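Local coordinates for protein HIRA (Homo sapiens, PDB 5YJE), which cooperates with ASF1A to promote replication-independent chromatin assembly and is required for the periodic repression of histone gene transcription during the cell cycle, at residues L214-Q219 with A245-R250; L186-G191 with L285-S290; L79-E84 with D104-A109; W296-A301 with L345-P350. All coordinates share one frame; numbering follows the deposited sequence.

Interaction 1 (L214-Q219 with A245-R250); sequences LVSDKQ and AIIQGR
Val215 meets Gln248 through its backbone: carbonyl O of Val215 lies 3.5 Å from NE2 of Gln248, a polar approach that does not amount to a hydrogen bond. The side chain of Val215 goes another way, packing on Ala283 and Thr286 of helix 266-286 and on Leu287, and it also touches Ser127 of the second subunit.

Ser216, next along, touches both Ile247 and Gln248. Its OG stands anti to the backbone N (chi1 171°) and lies over the aliphatic part of Gln248, with OG 3.4 Å from CG of Gln248. CB of Ser216 sits 3.8 Å from CG2 of Ile247, so this small residue is shared by two neighbours, a methyl of the branched isoleucine and a methylene of the glutamine. Val215 and Ser216 both face Ala202 in a classic beta bulge on strand 211-217, the outermost of its sheet within this chain, whose Leu214 makes backbone hydrogen bonds to the second subunit. Ile247, in the last turn of helix 243-247, also touches Ala202, Val194 and Asn196, which places that short helix against the same sheet.

Gln248 is where the chain leaves the helix. From CG its side chain runs extended, carrying the amide past Ser216 to a hydrogen bond between NE2 and OE1 of Gln280. Shortened to an alanine here, the residue would probably leave OE1 of Gln280 without this donor and open a gap beside OG and CB of Ser216.

With no hydrogen bond or charge pair across it, the contact rests on van der Waals fit, while NE2 of Gln248 gives its hydrogen bond to helix 266-286.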
# COMPACT_ATOMS: atom_id res chain seq x y z
N LEU B 214 -8.87 12.31 14.06
CA LEU B 214 -9.57 13.45 14.65
C LEU B 214 -8.59 14.61 14.81
O LEU B 214 -7.70 14.58 15.66
CB LEU B 214 -10.15 13.07 16.01
CG LEU B 214 -10.97 14.16 16.67
CD1 LEU B 214 -12.30 14.36 15.91
CD2 LEU B 214 -11.18 13.82 18.13
N VAL B 215 -8.76 15.65 14.00
CA VAL B 215 -7.86 16.80 14.00
C VAL B 215 -8.52 18.03 14.58
O VAL B 215 -7.89 19.09 14.64
CB VAL B 215 -7.35 17.10 12.58
CG1 VAL B 215 -6.60 15.91 12.06
CG2 VAL B 215 -8.52 17.46 11.64
N SER B 216 -9.79 17.95 14.97
CA SER B 216 -10.50 19.08 15.53
C SER B 216 -11.80 18.58 16.14
O SER B 216 -12.39 17.61 15.66
CB SER B 216 -10.79 20.15 14.46
OG SER B 216 -11.67 21.13 14.99
N ASP B 217 -12.22 19.26 17.21
CA ASP B 217 -13.39 18.85 17.97
C ASP B 217 -13.82 20.03 18.84
O ASP B 217 -13.33 20.19 19.96
CB ASP B 217 -13.08 17.61 18.79
CG ASP B 217 -14.22 17.19 19.69
OD1 ASP B 217 -15.31 17.78 19.62
OD2 ASP B 217 -14.01 16.22 20.47
N LYS B 218 -14.76 20.84 18.33
CA LYS B 218 -15.12 22.09 19.01
C LYS B 218 -15.71 21.84 20.41
O LYS B 218 -15.39 22.57 21.35
CB LYS B 218 -16.10 22.90 18.16
CG LYS B 218 -15.51 23.36 16.83
N GLN B 219 -16.52 20.80 20.57
CA GLN B 219 -17.13 20.51 21.87
C GLN B 219 -16.09 20.15 22.93
O GLN B 219 -16.08 20.73 24.02
CB GLN B 219 -18.15 19.38 21.73
N ALA B 245 -6.33 25.87 10.49
CA ALA B 245 -7.02 27.11 10.81
C ALA B 245 -8.43 27.13 10.21
O ALA B 245 -9.38 27.54 10.88
CB ALA B 245 -6.20 28.31 10.34
N ILE B 246 -8.58 26.68 8.96
CA ILE B 246 -9.90 26.67 8.35
C ILE B 246 -10.82 25.68 9.05
O ILE B 246 -11.95 26.02 9.41
CB ILE B 246 -9.80 26.40 6.83
CG1 ILE B 246 -9.29 27.65 6.10
CG2 ILE B 246 -11.15 25.97 6.25
CD1 ILE B 246 -8.49 27.36 4.84
N ILE B 247 -10.34 24.45 9.29
CA ILE B 247 -11.17 23.40 9.89
C ILE B 247 -11.65 23.80 11.28
O ILE B 247 -12.80 23.53 11.64
CB ILE B 247 -10.41 22.06 9.93
CG1 ILE B 247 -10.21 21.48 8.55
CG2 ILE B 247 -11.07 21.10 10.83
CD1 ILE B 247 -8.96 21.87 7.92
N GLN B 248 -10.78 24.39 12.08
CA GLN B 248 -11.19 24.95 13.35
C GLN B 248 -11.80 26.33 13.13
O GLN B 248 -11.66 26.94 12.07
CB GLN B 248 -9.99 24.98 14.29
CG GLN B 248 -9.35 23.61 14.41
CD GLN B 248 -8.03 23.61 15.12
OE1 GLN B 248 -7.35 24.63 15.18
NE2 GLN B 248 -7.63 22.45 15.64
N GLY B 249 -12.49 26.84 14.14
CA GLY B 249 -13.17 28.10 13.91
C GLY B 249 -12.25 29.30 14.06
O GLY B 249 -12.72 30.41 14.30
N ARG B 250 -10.94 29.08 13.91
CA ARG B 250 -9.91 29.96 14.46
C ARG B 250 -9.11 30.64 13.35
O ARG B 250 -7.98 30.23 13.05
CB ARG B 250 -8.98 29.14 15.44

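Interaction 2 (L186-G191 with L285-S290); sequences LLTQHG and LTLQSS
The imidazole of His190 and the amide of Gln288 pass each other at a slant, their planes 48° apart, so they neither stack nor meet at a right angle. CB of His190 sits 3.8 Å from OE1 of Gln288. The CD2 side of the ring comes obliquely to the backbone of Gln288, with CD2 of His190 3.5 Å from the carbonyl O of Gln288. With CG of His190 beside its own backbone N (chi1 -61°), the ring is carried across to this carbonyl; the approach is a packing one, without a hydrogen bond.

Both residues sit at turning points of the chain. Thr188 to Gly191 form a type I beta turn at the end of strand 184-187, closed by a bond of 2.7 Å from N of Gly191 to O of Thr188, with a weak one from N of His190 to OG1 of Thr188. Gln288 closes helix 266-286 in a Schellman motif, its phi positive at 52°, and Ser289 beside it is the N-cap of helix 290-307. The link between these two helices lies against the turn that joins strands 184-187 and 193-196 of a four-stranded antiparallel sheet.

Deeper in, the methyls take over: CG2 of Thr188 is 4.2 Å from CD1 of Leu287. Leu287 also packs on Val194, Cys204 and Val215, across the face of that sheet, and Asn206 ND2 binds the carbonyl O of Thr286.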
# COMPACT_ATOMS: atom_id res chain seq x y z
N LEU B 186 -13.23 19.20 2.58
CA LEU B 186 -12.05 19.77 1.95
C LEU B 186 -11.20 18.67 1.32
O LEU B 186 -11.07 17.56 1.85
CB LEU B 186 -11.16 20.51 2.94
CG LEU B 186 -11.61 21.55 3.95
CD1 LEU B 186 -10.38 21.99 4.74
CD2 LEU B 186 -12.26 22.74 3.26
N LEU B 187 -10.57 19.03 0.22
CA LEU B 187 -9.47 18.26 -0.33
C LEU B 187 -8.26 19.18 -0.39
O LEU B 187 -8.21 20.09 -1.23
CB LEU B 187 -9.82 17.70 -1.71
CG LEU B 187 -8.73 16.85 -2.34
CD1 LEU B 187 -8.39 15.64 -1.42
CD2 LEU B 187 -9.18 16.42 -3.74
N THR B 188 -7.29 18.97 0.50
CA THR B 188 -6.19 19.90 0.63
C THR B 188 -5.23 19.78 -0.56
O THR B 188 -5.30 18.85 -1.38
CB THR B 188 -5.44 19.68 1.94
OG1 THR B 188 -4.58 18.54 1.82
CG2 THR B 188 -6.44 19.48 3.07
N GLN B 189 -4.30 20.73 -0.63
CA GLN B 189 -3.32 20.81 -1.71
C GLN B 189 -2.34 19.65 -1.69
O GLN B 189 -1.53 19.53 -2.62
CB GLN B 189 -2.57 22.15 -1.63
N HIS B 190 -2.38 18.78 -0.68
CA HIS B 190 -1.65 17.52 -0.74
C HIS B 190 -2.58 16.33 -0.86
O HIS B 190 -2.15 15.19 -0.68
CB HIS B 190 -0.76 17.36 0.48
CG HIS B 190 0.28 18.43 0.60
ND1 HIS B 190 1.45 18.42 -0.14
CD2 HIS B 190 0.29 19.58 1.31
CE1 HIS B 190 2.14 19.51 0.14
NE2 HIS B 190 1.47 20.23 1.02
N GLY B 191 -3.85 16.55 -1.20
CA GLY B 191 -4.73 15.44 -1.52
C GLY B 191 -5.27 14.73 -0.30
O GLY B 191 -5.62 13.54 -0.38
N LEU B 285 0.64 18.13 11.54
CA LEU B 285 1.39 17.05 10.90
C LEU B 285 0.47 16.10 10.11
O LEU B 285 0.75 15.76 8.95
CB LEU B 285 2.18 16.29 11.96
CG LEU B 285 2.99 15.07 11.54
CD1 LEU B 285 4.10 15.48 10.60
CD2 LEU B 285 3.59 14.46 12.77
N THR B 286 -0.62 15.66 10.73
CA THR B 286 -1.59 14.78 10.08
C THR B 286 -2.15 15.40 8.80
O THR B 286 -2.34 14.71 7.79
CB THR B 286 -2.73 14.49 11.06
OG1 THR B 286 -2.22 13.80 12.20
CG2 THR B 286 -3.78 13.63 10.42
N LEU B 287 -2.45 16.70 8.83
CA LEU B 287 -2.89 17.44 7.67
C LEU B 287 -1.77 17.71 6.68
O LEU B 287 -2.04 18.19 5.57
CB LEU B 287 -3.51 18.77 8.11
CG LEU B 287 -5.02 18.87 8.40
CD1 LEU B 287 -5.86 18.61 7.16
CD2 LEU B 287 -5.39 17.90 9.48
N GLN B 288 -0.52 17.42 7.05
CA GLN B 288 0.65 17.76 6.23
C GLN B 288 0.62 19.23 5.84
O GLN B 288 0.93 19.60 4.71
CB GLN B 288 0.73 16.87 4.98
CG GLN B 288 0.75 15.38 5.27
CD GLN B 288 0.77 14.53 4.00
OE1 GLN B 288 1.06 15.02 2.90
NE2 GLN B 288 0.45 13.25 4.15
N SER B 289 0.26 20.09 6.79
CA SER B 289 0.20 21.53 6.58
C SER B 289 1.46 22.16 7.16
O SER B 289 1.54 22.42 8.36
CB SER B 289 -1.06 22.11 7.22
OG SER B 289 -0.94 23.50 7.42
N SER B 290 2.43 22.46 6.29
CA SER B 290 3.80 22.72 6.73
C SER B 290 3.93 24.03 7.50
O SER B 290 4.58 24.08 8.56
CB SER B 290 4.76 22.72 5.53
OG SER B 290 4.70 23.95 4.84

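Interaction 3 (L79-E84 with D104-A109); sequences LKCNRE and DVVCVA
Leu79 swings its CG anti to the backbone N (chi1 164°), while Val108 turns CG1 anti to its carbonyl carbon (chi1 -68°); these two settings bring the branches together tip to tip. CG1 of Val108 fits against the fork of the leucine, 3.7 Å from CD2 of Leu79 and 3.8 Å from CD1 of Leu79. Two residues along, Cys81 has its sulfur in the same trans setting, and SG of Cys81 comes within 3.9 Å of CG2 of Val106. The other methyl of that valine, CG1 of Val106, looks back at CD2 of Leu79 from a looser 4.5 Å.

All four residues are buried, and nothing polar passes between the strands. They belong to different sheets: strand 74-83 is an inner strand of the four-stranded antiparallel meander 49-92, and strand 105-110 is an inner strand of the next, 96-130. Their short segments run roughly antiparallel, at 151°, with the axes 9.7 Å apart, too far for backbone pairing. This is face-to-face packing of consecutive meanders, consistent with neighbouring blades of a beta-propeller.

The layer between the sheets is filled out by Ile62, against which Leu79, Cys81 and Val106 all pack, by Trp88 beside Leu79 and Cys81, and by Phe118 next to Leu79. On the other face of strand 105-110, Val105, Cys107 and Ala109 turn to strand 135-141, where Cys140 takes both Val105 and Cys107. Segment 79-84 lies within the region that interacts with CCNA1.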
# COMPACT_ATOMS: atom_id res chain seq x y z
N LEU B 79 -18.43 17.06 -23.62
CA LEU B 79 -17.86 17.80 -22.50
C LEU B 79 -17.12 19.00 -23.07
O LEU B 79 -16.25 18.84 -23.93
CB LEU B 79 -16.92 16.91 -21.67
CG LEU B 79 -15.96 17.58 -20.69
CD1 LEU B 79 -16.74 18.27 -19.57
CD2 LEU B 79 -14.94 16.55 -20.13
N LYS B 80 -17.49 20.19 -22.62
CA LYS B 80 -16.89 21.46 -23.00
C LYS B 80 -16.30 22.14 -21.77
O LYS B 80 -16.85 22.05 -20.66
CB LYS B 80 -17.92 22.41 -23.65
CG LYS B 80 -18.56 21.92 -24.93
N CYS B 81 -15.19 22.83 -21.97
CA CYS B 81 -14.50 23.52 -20.89
C CYS B 81 -14.10 24.92 -21.35
O CYS B 81 -13.52 25.07 -22.43
CB CYS B 81 -13.28 22.73 -20.43
SG CYS B 81 -12.39 23.47 -19.05
N ASN B 82 -14.43 25.92 -20.54
CA ASN B 82 -14.12 27.33 -20.78
C ASN B 82 -13.22 27.83 -19.66
O ASN B 82 -13.62 27.83 -18.49
CB ASN B 82 -15.40 28.16 -20.87
CG ASN B 82 -16.42 27.57 -21.84
OD1 ASN B 82 -16.45 27.92 -23.03
ND2 ASN B 82 -17.25 26.65 -21.34
N ARG B 83 -12.01 28.25 -20.02
CA ARG B 83 -11.05 28.84 -19.09
C ARG B 83 -10.48 30.09 -19.74
O ARG B 83 -9.79 30.01 -20.76
CB ARG B 83 -9.94 27.85 -18.72
N GLU B 84 -10.81 31.25 -19.15
CA GLU B 84 -10.33 32.55 -19.62
C GLU B 84 -10.65 32.80 -21.09
O GLU B 84 -9.82 33.29 -21.86
N ASP B 104 -5.56 22.29 -12.94
CA ASP B 104 -4.75 21.26 -13.56
C ASP B 104 -5.56 20.21 -14.29
O ASP B 104 -5.12 19.71 -15.33
CB ASP B 104 -3.89 20.55 -12.52
CG ASP B 104 -2.80 21.43 -11.98
OD1 ASP B 104 -2.41 22.39 -12.69
OD2 ASP B 104 -2.34 21.17 -10.86
N VAL B 105 -6.73 19.84 -13.78
CA VAL B 105 -7.49 18.75 -14.36
C VAL B 105 -8.96 19.13 -14.45
O VAL B 105 -9.43 20.05 -13.78
CB VAL B 105 -7.36 17.42 -13.58
CG1 VAL B 105 -5.92 17.15 -13.17
CG2 VAL B 105 -8.27 17.43 -12.39
N VAL B 106 -9.67 18.41 -15.30
CA VAL B 106 -11.12 18.39 -15.33
C VAL B 106 -11.49 16.93 -15.32
O VAL B 106 -10.93 16.14 -16.09
CB VAL B 106 -11.68 19.08 -16.59
CG1 VAL B 106 -13.16 18.81 -16.73
CG2 VAL B 106 -11.40 20.57 -16.58
N CYS B 107 -12.41 16.53 -14.46
CA CYS B 107 -12.80 15.14 -14.47
C CYS B 107 -14.31 15.04 -14.49
O CYS B 107 -15.01 15.96 -14.05
CB CYS B 107 -12.22 14.38 -13.27
SG CYS B 107 -12.53 15.25 -11.79
N VAL B 108 -14.80 13.94 -15.04
CA VAL B 108 -16.22 13.71 -15.19
C VAL B 108 -16.52 12.31 -14.69
O VAL B 108 -15.72 11.39 -14.88
CB VAL B 108 -16.73 13.89 -16.65
CG1 VAL B 108 -16.64 15.36 -17.10
CG2 VAL B 108 -15.97 13.00 -17.59
N ALA B 109 -17.67 12.16 -14.05
CA ALA B 109 -18.17 10.85 -13.70
C ALA B 109 -19.44 10.58 -14.50
O ALA B 109 -20.31 11.46 -14.62
CB ALA B 109 -18.42 10.73 -12.19

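Interaction 4 (W296-A301 with L345-P350); sequences WLLVYA and LKELLP
Leu348 pushes CD2 into the gap between Leu298 and Ala301, one helical turn apart on the facing helix. This is plain helix-helix packing in the helical part of this C-terminal piece of HIRA: helices 290-307 and 341-353 run in roughly the same direction, at 33° in these segments, with axes 10.3 Å apart. The two leucines cross obliquely, and both have CG beside the backbone N, which brings their branches into the space between the helices. CD2 of Leu298 lies 3.2 Å from CD2 of Leu348, uncomfortably close for two methyls. CB of Ala301 is 3.4 Å from the same CD2, again short, so both values are best taken as approximate.

To one side, Glu347 passes CD1 of Leu298 with its OE1 at 4.2 Å, but that carboxylate is committed to a salt bridge with Arg294, one turn earlier on helix 290-307. On the far side, Leu349 packs on Phe362 and Cys365 of helix 359-370. Helix 341-353 kinks at Pro350, whose nitrogen makes no bond to the preceding turn; just before it, O of Leu345 takes both N of Leu348 at 2.9 Å and N of Leu349 at 3.0 Å.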
# COMPACT_ATOMS: atom_id res chain seq x y z
N TRP B 296 2.89 25.81 15.04
CA TRP B 296 2.48 25.19 16.29
C TRP B 296 3.63 24.49 17.00
O TRP B 296 3.66 24.46 18.24
CB TRP B 296 1.33 24.22 16.04
CG TRP B 296 0.08 24.94 15.78
CD1 TRP B 296 -0.57 25.05 14.60
CD2 TRP B 296 -0.69 25.69 16.74
NE1 TRP B 296 -1.70 25.81 14.75
CE2 TRP B 296 -1.80 26.21 16.06
CE3 TRP B 296 -0.54 25.96 18.11
CZ2 TRP B 296 -2.76 26.99 16.69
CZ3 TRP B 296 -1.49 26.72 18.74
CH2 TRP B 296 -2.59 27.23 18.03
N LEU B 297 4.58 23.92 16.26
CA LEU B 297 5.76 23.36 16.90
C LEU B 297 6.53 24.45 17.63
O LEU B 297 7.06 24.21 18.72
CB LEU B 297 6.66 22.67 15.88
CG LEU B 297 7.97 22.11 16.43
CD1 LEU B 297 7.71 20.90 17.34
CD2 LEU B 297 8.98 21.76 15.32
N LEU B 298 6.57 25.65 17.06
CA LEU B 298 7.35 26.71 17.69
C LEU B 298 6.64 27.27 18.93
O LEU B 298 7.29 27.56 19.94
CB LEU B 298 7.62 27.83 16.70
CG LEU B 298 8.59 27.25 15.63
CD1 LEU B 298 9.02 28.25 14.53
CD2 LEU B 298 9.79 26.51 16.29
N VAL B 299 5.31 27.41 18.88
CA VAL B 299 4.57 27.76 20.09
C VAL B 299 4.77 26.69 21.16
O VAL B 299 5.02 26.99 22.33
CB VAL B 299 3.08 27.95 19.75
CG1 VAL B 299 2.28 28.12 21.01
CG2 VAL B 299 2.90 29.12 18.78
N TYR B 300 4.68 25.42 20.76
CA TYR B 300 4.78 24.32 21.72
C TYR B 300 6.14 24.30 22.39
O TYR B 300 6.25 24.07 23.60
CB TYR B 300 4.50 23.01 21.00
CG TYR B 300 4.69 21.77 21.84
CD1 TYR B 300 3.91 21.55 22.98
CD2 TYR B 300 5.61 20.80 21.49
CE1 TYR B 300 4.08 20.41 23.75
CE2 TYR B 300 5.79 19.67 22.25
CZ TYR B 300 5.03 19.48 23.38
OH TYR B 300 5.23 18.33 24.11
N ALA B 301 7.20 24.51 21.61
CA ALA B 301 8.53 24.53 22.18
C ALA B 301 8.70 25.70 23.13
O ALA B 301 9.28 25.56 24.21
CB ALA B 301 9.58 24.57 21.07
N LEU B 345 15.16 23.21 14.49
CA LEU B 345 15.91 23.22 15.74
C LEU B 345 16.71 24.50 15.90
O LEU B 345 16.74 25.11 16.98
CB LEU B 345 16.84 22.01 15.79
CG LEU B 345 17.78 21.90 16.99
CD1 LEU B 345 17.06 21.47 18.27
CD2 LEU B 345 18.91 20.95 16.66
N LYS B 346 17.35 24.95 14.81
CA LYS B 346 18.02 26.24 14.81
C LYS B 346 17.05 27.38 15.11
O LYS B 346 17.42 28.36 15.78
CB LYS B 346 18.72 26.47 13.47
N GLU B 347 15.81 27.28 14.63
CA GLU B 347 14.82 28.29 14.98
C GLU B 347 14.36 28.18 16.42
O GLU B 347 13.76 29.13 16.94
CB GLU B 347 13.60 28.21 14.05
CG GLU B 347 13.91 28.42 12.58
CD GLU B 347 12.68 28.76 11.75
OE1 GLU B 347 11.87 27.85 11.46
OE2 GLU B 347 12.52 29.94 11.38
N LEU B 348 14.61 27.05 17.08
CA LEU B 348 14.30 26.89 18.50
C LEU B 348 15.35 27.50 19.41
O LEU B 348 15.01 28.24 20.34
CB LEU B 348 14.14 25.41 18.86
CG LEU B 348 13.01 24.72 18.17
CD1 LEU B 348 12.92 23.28 18.66
CD2 LEU B 348 11.79 25.52 18.62
N LEU B 349 16.62 27.16 19.18
CA LEU B 349 17.68 27.43 20.14
C LEU B 349 17.74 28.87 20.65
O LEU B 349 18.24 29.07 21.76
CB LEU B 349 19.02 27.00 19.56
CG LEU B 349 19.10 25.54 19.05
CD1 LEU B 349 20.55 25.08 19.01
CD2 LEU B 349 18.27 24.57 19.87
N PRO B 350 17.28 29.90 19.91
CA PRO B 350 17.01 31.19 20.56
C PRO B 350 16.15 31.06 21.81
O PRO B 350 16.55 31.46 22.92
CB PRO B 350 16.28 31.99 19.47
CG PRO B 350 16.87 31.49 18.21
CD PRO B 350 17.29 30.05 18.44

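Overall arrangement
Interactions 1 and 2 work on the same sheet, 184-217, and touch each other: CG1 of Val215 lies 3.5 Å from CD2 of Leu287, and CD1 of Ile247 is as close to CD1 of Leu186. Both reach the second subunit of the three-chain assembly. Interaction 1 is buried; interaction 2 is partly so, with an exposed histidine at its margin. Both mix polar and apolar atoms. Interaction 3, far from the chain's centre, is wholly apolar and buried between two sheets. Interaction 4, its centre about 44 Å away from that of interaction 3, is all-helical and partly buried: methyl packing bordered by a glutamate whose charge is paired with Arg294, outside the two segments. Helices 266-286 and 290-307 lead from interaction 2 to interaction 4.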